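Local coordinates for putative flavoprotein (Bacteroides eggerthii, PDB 4ICI), which binds flavin mononucleotide in a flavodoxin-like fold and probably serves in electron transfer or another flavin-dependent redox reaction, at residues E83-G86 with T87-V90; R162-L165 with D166-V170; S134-V137 with L138-Y142. All coordinates share one frame; numbering follows the deposited sequence.

Interaction 1: residues E83-G86 with T87-V90; sequences ENIG and TYDV
The carbonyl oxygen of Asn84 is gripped twice by Thr87. The hydroxyl OG1 of Thr87 donates to Asn84 O at 2.9 Å, in the carbonyl plane, while Thr87 N donates to the same oxygen from well above that plane. The hydroxyl can reach back because OG1 sits between the backbone N and the carbonyl carbon (chi1 69°), a rotamer that also leaves it accepting from Lys15. One residue on, Tyr88 N bonds Ile85 O at 3.2 Å, nearly straight (N-H...O angle 170°). These bonds close a 3-10 turn through Ile85 and Gly86.

Asn84 ND2 donates to Tyr88 OH at 3.2 Å, a bent bond with the phenol oxygen off the amide plane. Amide and ring stand almost perpendicular, 88° apart, with OD1 at the ring edge, 3.5 Å from Tyr88 CE2. OD1 also takes a bond from Lys82, and the phenol oxygen is tied to Asp41. Thr87 OG1 lies over one ring face, and Lys15 makes a cation-pi contact with the ring. Packing is slight: Ile85 CD1 approaches Tyr88 CD2 at 4.5 Å, and both side chains rest on Leu17 of strand 16-20.

A phenylalanine in place of Tyr88 would probably keep the ring packing but leave Asn84 ND2 and Asp41 without their shared hydroxyl partner. The turn thus leads the loop into central strand 90-96: two i+3-to-i backbone bonds set its curvature, and a buried tyrosine, with Lys15 at its ring and Asn84 and Asp41 at its hydroxyl, ties it to strands 16-20 and 41-44.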
# COMPACT_ATOMS: atom_id res chain seq x y z
N GLU A 83 -9.03 2.90 -13.53
CA GLU A 83 -9.00 3.20 -14.96
C GLU A 83 -8.33 4.54 -15.33
O GLU A 83 -7.71 4.67 -16.39
CB GLU A 83 -10.42 3.15 -15.53
CG GLU A 83 -11.06 1.76 -15.39
N ASN A 84 -8.48 5.53 -14.46
CA ASN A 84 -7.89 6.87 -14.70
C ASN A 84 -6.54 7.07 -14.02
O ASN A 84 -6.16 8.21 -13.74
CB ASN A 84 -8.85 7.96 -14.19
CG ASN A 84 -9.00 7.96 -12.67
OD1 ASN A 84 -8.70 6.94 -11.99
ND2 ASN A 84 -9.42 9.11 -12.12
N ILE A 85 -5.82 5.98 -13.74
CA ILE A 85 -4.53 6.06 -13.06
C ILE A 85 -3.58 7.08 -13.72
O ILE A 85 -2.79 7.74 -13.02
CB ILE A 85 -3.86 4.64 -12.95
CG1 ILE A 85 -2.60 4.67 -12.07
CG2 ILE A 85 -3.58 4.05 -14.34
CD1 ILE A 85 -2.87 4.85 -10.63
N GLY A 86 -3.67 7.23 -15.04
CA GLY A 86 -2.82 8.15 -15.78
C GLY A 86 -2.89 9.60 -15.33
O GLY A 86 -1.91 10.34 -15.48
N THR A 87 -4.02 10.00 -14.76
CA THR A 87 -4.27 11.40 -14.37
C THR A 87 -3.53 11.84 -13.08
O THR A 87 -3.42 13.04 -12.79
CB THR A 87 -5.76 11.68 -14.17
OG1 THR A 87 -6.28 11.01 -13.01
CG2 THR A 87 -6.55 11.27 -15.42
N TYR A 88 -3.02 10.87 -12.31
CA TYR A 88 -2.47 11.20 -10.99
C TYR A 88 -1.00 11.52 -11.06
O TYR A 88 -0.24 10.89 -11.78
CB TYR A 88 -2.74 10.07 -9.98
CG TYR A 88 -4.21 9.86 -9.73
CD1 TYR A 88 -4.92 10.67 -8.86
CD2 TYR A 88 -4.91 8.85 -10.40
CE1 TYR A 88 -6.30 10.50 -8.66
CE2 TYR A 88 -6.27 8.67 -10.21
CZ TYR A 88 -6.97 9.50 -9.34
OH TYR A 88 -8.33 9.31 -9.15
N ASP A 89 -0.60 12.50 -10.25
CA ASP A 89 0.80 12.88 -10.09
C ASP A 89 1.48 12.13 -8.95
O ASP A 89 2.68 11.88 -9.00
CB ASP A 89 0.91 14.38 -9.80
CG ASP A 89 0.30 15.23 -10.87
OD1 ASP A 89 0.81 15.15 -12.00
OD2 ASP A 89 -0.71 15.94 -10.60
N VAL A 90 0.73 11.83 -7.90
CA VAL A 90 1.25 11.20 -6.69
C VAL A 90 0.33 10.02 -6.38
O VAL A 90 -0.91 10.17 -6.40
CB VAL A 90 1.22 12.17 -5.51
CG1 VAL A 90 1.66 11.51 -4.22
CG2 VAL A 90 2.04 13.45 -5.83

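Interaction 2: residues R162-L165 with D166-V170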
# COMPACT_ATOMS: atom_id res chain seq x y z
N ARG A 162 0.70 16.02 7.75
CA ARG A 162 1.23 17.21 7.11
C ARG A 162 2.74 17.34 7.34
O ARG A 162 3.45 17.72 6.42
CB ARG A 162 0.46 18.46 7.56
CG ARG A 162 -0.99 18.39 7.06
CD ARG A 162 -1.71 19.73 7.15
NE ARG A 162 -3.12 19.57 6.77
CZ ARG A 162 -3.56 19.34 5.53
NH1 ARG A 162 -2.72 19.25 4.49
NH2 ARG A 162 -4.87 19.22 5.32
N ALA A 163 3.21 17.01 8.53
CA ALA A 163 4.65 17.11 8.82
C ALA A 163 5.44 16.13 7.95
O ALA A 163 6.47 16.48 7.37
CB ALA A 163 4.91 16.86 10.34
N TRP A 164 4.98 14.88 7.87
CA TRP A 164 5.58 13.88 6.99
C TRP A 164 5.67 14.40 5.55
O TRP A 164 6.73 14.32 4.89
CB TRP A 164 4.72 12.62 7.05
CG TRP A 164 4.89 11.60 5.93
CD1 TRP A 164 6.03 11.25 5.25
CD2 TRP A 164 3.86 10.75 5.46
NE1 TRP A 164 5.76 10.21 4.39
CE2 TRP A 164 4.44 9.88 4.50
CE3 TRP A 164 2.52 10.60 5.77
CZ2 TRP A 164 3.70 8.90 3.84
CZ3 TRP A 164 1.78 9.65 5.10
CH2 TRP A 164 2.37 8.80 4.16
N LEU A 165 4.55 14.91 5.03
CA LEU A 165 4.52 15.33 3.63
C LEU A 165 5.40 16.56 3.34
O LEU A 165 5.97 16.69 2.25
CB LEU A 165 3.10 15.48 3.12
CG LEU A 165 2.30 14.16 3.20
CD1 LEU A 165 0.96 14.35 2.55
CD2 LEU A 165 3.06 12.96 2.64
N ASP A 166 5.60 17.40 4.34
CA ASP A 166 6.58 18.48 4.20
C ASP A 166 8.00 17.95 4.14
O ASP A 166 8.82 18.41 3.33
CB ASP A 166 6.48 19.48 5.36
CG ASP A 166 5.26 20.40 5.26
OD1 ASP A 166 4.60 20.48 4.18
OD2 ASP A 166 4.97 21.09 6.28
N VAL A 167 8.31 16.97 4.98
CA VAL A 167 9.66 16.37 4.96
C VAL A 167 9.98 15.78 3.60
O VAL A 167 11.10 15.94 3.08
CB VAL A 167 9.81 15.28 6.08
CG1 VAL A 167 11.07 14.41 5.90
CG2 VAL A 167 9.81 15.94 7.45
N ILE A 168 9.02 15.03 3.03
CA ILE A 168 9.26 14.35 1.75
C ILE A 168 8.92 15.21 0.53
O ILE A 168 9.09 14.78 -0.60
CB ILE A 168 8.62 12.93 1.69
CG1 ILE A 168 7.08 12.99 1.64
CG2 ILE A 168 9.15 12.07 2.83
CD1 ILE A 168 6.45 11.68 1.12
N ALA A 169 8.47 16.44 0.78
CA ALA A 169 8.16 17.42 -0.28
C ALA A 169 7.07 16.94 -1.26
O ALA A 169 7.23 17.03 -2.50
CB ALA A 169 9.41 17.81 -1.02
N VAL A 170 5.97 16.47 -0.69
CA VAL A 170 4.75 16.14 -1.43
C VAL A 170 3.65 17.13 -1.13
O VAL A 170 3.36 17.39 0.04
CB VAL A 170 4.25 14.73 -1.09
CG1 VAL A 170 2.85 14.51 -1.70
CG2 VAL A 170 5.28 13.72 -1.56
O HOH W 1 2.10 19.02 4.25
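Trp164 and Ile168 meet one helical turn apart through two contrasting torsions. The indole swings out with CG opposite the backbone N (chi1 163°), whereas Ile168 holds CG1 between its backbone N and carbonyl carbon (chi1 69°), which carries CD1 back toward the indole. CD1 of Ile168 comes to 3.7 Å from Trp164 NE1, obliquely to the ring, and CG2 of Ile168 packs against Trp164 CD1. The indole N-H itself is spent on the carbonyl oxygen of Glu149 in the neighbouring strand 146-152, which fixes the rotation of the ring.

Leu165 supplies the second apolar partner. Its CD2 lies 3.7 Å above the centre of the indole face and 3.9 Å from Ile168 CD1, the leucine and isoleucine running side by side in the same direction. The same methyl approaches Val170 CB at 4.3 Å, so one branch of Leu165 touches three side chains. Leu165 also rests on Val38 and Phe92, while Trp164 and Ile168 both reach Val121.

On the exposed flank, Asp166 N bonds Arg162 O, and a water donates to both Arg162 O and Asp166 OD1, bridging carbonyl and carboxylate. The guanidinium of Arg162 turns away to a salt bridge with Glu158.

At the C-terminal end Ala169 takes a positive phi of 59°, and Val170 N donates to Leu165 O at 2.9 Å, the six-to-one bond of a Schellman motif. The chain then leaves the helix with Val170 turned inward against Val90. An aromatic-aliphatic cluster thus packs helix 158-168 onto the parallel sheet, while a bridging water and the Arg162-Glu158 salt bridge lie on the outer side, and the Schellman turn closes the apolar layer at its end.

Interaction 3: residues S134-V137 with L138-Y142; sequences SATV and LKKTY
Leu138 N donates to Ser134 O at 3.0 Å, one of a run of i+4-to-i helical bonds, and the leucine side chain folds over the same carbonyl, CG lying 3.5 Å from Ser134 O. Its branches then continue inward to Trp147 of strand 146-152 and Ile110 of helix 104-112. Lys139 N bonds Ala135 O at 2.9 Å; its aliphatic chain extends outward, fully stretched beyond CG.

Lys140 repeats the backbone bond to Thr136 O and adds a side-chain contact. The lysine lies alongside the threonine, both pointing the same way, and CE meets the methyl CG2 of Thr136 at 3.7 Å before the chain bends at its last torsion (chi4 -66°). Thr136 CG2 is available because OG1 is turned back to the carbonyl of Gly132.

Val137 O accepts from both Thr141 N at 2.9 Å and Thr141 OG1 at 2.7 Å, which arrive from opposite faces of the carbonyl plane. OG1, beside the backbone N (chi1 -53°), is placed to reach back to that oxygen. Tyr142 then leaves helical geometry, its N still bonded to Leu138 O.

In this beta-alpha-beta crossover helix, leucine faces the protein interior while lysine methylenes and threonine line the outer surface, and the Val137 carbonyl oxygen, which accepts two hydrogen bonds, holds a threonine hydroxyl against the last turn.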
# COMPACT_ATOMS: atom_id res chain seq x y z
N SER A 134 9.62 -3.46 4.40
CA SER A 134 8.69 -3.66 3.30
C SER A 134 8.96 -2.63 2.22
O SER A 134 8.90 -2.93 1.03
CB SER A 134 7.25 -3.59 3.83
OG SER A 134 6.86 -2.27 4.23
N ALA A 135 9.21 -1.37 2.63
CA ALA A 135 9.48 -0.30 1.70
C ALA A 135 10.79 -0.50 0.95
O ALA A 135 10.87 -0.24 -0.25
CB ALA A 135 9.46 1.04 2.44
N THR A 136 11.80 -0.98 1.65
CA THR A 136 13.09 -1.29 1.02
C THR A 136 12.93 -2.36 -0.06
O THR A 136 13.45 -2.21 -1.16
CB THR A 136 14.11 -1.71 2.07
OG1 THR A 136 14.41 -0.58 2.89
CG2 THR A 136 15.41 -2.26 1.46
N VAL A 137 12.21 -3.43 0.27
CA VAL A 137 12.01 -4.51 -0.71
C VAL A 137 11.21 -4.00 -1.92
O VAL A 137 11.56 -4.30 -3.07
CB VAL A 137 11.40 -5.75 -0.04
CG1 VAL A 137 11.09 -6.84 -1.08
CG2 VAL A 137 12.32 -6.30 1.04
N LEU A 138 10.17 -3.20 -1.70
CA LEU A 138 9.44 -2.64 -2.83
C LEU A 138 10.32 -1.75 -3.71
O LEU A 138 10.24 -1.85 -4.94
CB LEU A 138 8.21 -1.89 -2.35
CG LEU A 138 6.98 -2.67 -1.89
CD1 LEU A 138 5.94 -1.68 -1.27
CD2 LEU A 138 6.35 -3.48 -3.02
N LYS A 139 11.14 -0.90 -3.09
CA LYS A 139 12.01 0.01 -3.85
C LYS A 139 13.02 -0.78 -4.69
O LYS A 139 13.26 -0.45 -5.84
CB LYS A 139 12.70 1.00 -2.90
CG LYS A 139 13.57 2.02 -3.59
CD LYS A 139 14.04 3.13 -2.61
CE LYS A 139 14.93 4.14 -3.33
NZ LYS A 139 15.32 5.26 -2.41
N LYS A 140 13.56 -1.86 -4.11
CA LYS A 140 14.50 -2.70 -4.83
C LYS A 140 13.83 -3.51 -5.94
O LYS A 140 14.45 -3.81 -6.97
CB LYS A 140 15.25 -3.62 -3.88
CG LYS A 140 16.24 -2.91 -2.96
CD LYS A 140 16.88 -3.88 -1.97
CE LYS A 140 17.93 -3.22 -1.10
NZ LYS A 140 19.11 -2.77 -1.94
N THR A 141 12.58 -3.88 -5.73
CA THR A 141 11.82 -4.63 -6.75
C THR A 141 11.43 -3.76 -7.95
O THR A 141 11.44 -4.22 -9.10
CB THR A 141 10.54 -5.26 -6.15
OG1 THR A 141 10.88 -6.03 -4.99
CG2 THR A 141 9.84 -6.16 -7.18
N TYR A 142 11.15 -2.48 -7.68
CA TYR A 142 10.64 -1.55 -8.70
C TYR A 142 11.51 -0.29 -8.72
O TYR A 142 11.06 0.82 -8.41
CB TYR A 142 9.20 -1.21 -8.44
CG TYR A 142 8.33 -2.44 -8.38
CD1 TYR A 142 8.09 -3.20 -9.51
CD2 TYR A 142 7.75 -2.86 -7.18
CE1 TYR A 142 7.33 -4.38 -9.44
CE2 TYR A 142 7.00 -4.01 -7.10
CZ TYR A 142 6.78 -4.77 -8.25
OH TYR A 142 6.03 -5.92 -8.18

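Following the chain, interaction 1 comes first, turning the loop after helix 64-70 into strand 90-96 at the middle of the parallel sheet. Interaction 3 follows, within the crossover helix 132-141 between strands 119-125 and 146-152, and interaction 2 lies last, at the end of helix 158-168. Each contact closes only a turn of continuous chain; the three stand in series, with none nested or crossed. Interactions 1 and 2 nevertheless meet in space, Val90 CG1 touching Val170 CG1 at 4.1 Å, which joins the start of a central strand to the C-terminal tail. Interaction 3 stays apart, its nearest atoms about 10 Å from interaction 2 and about 14 Å from interaction 1.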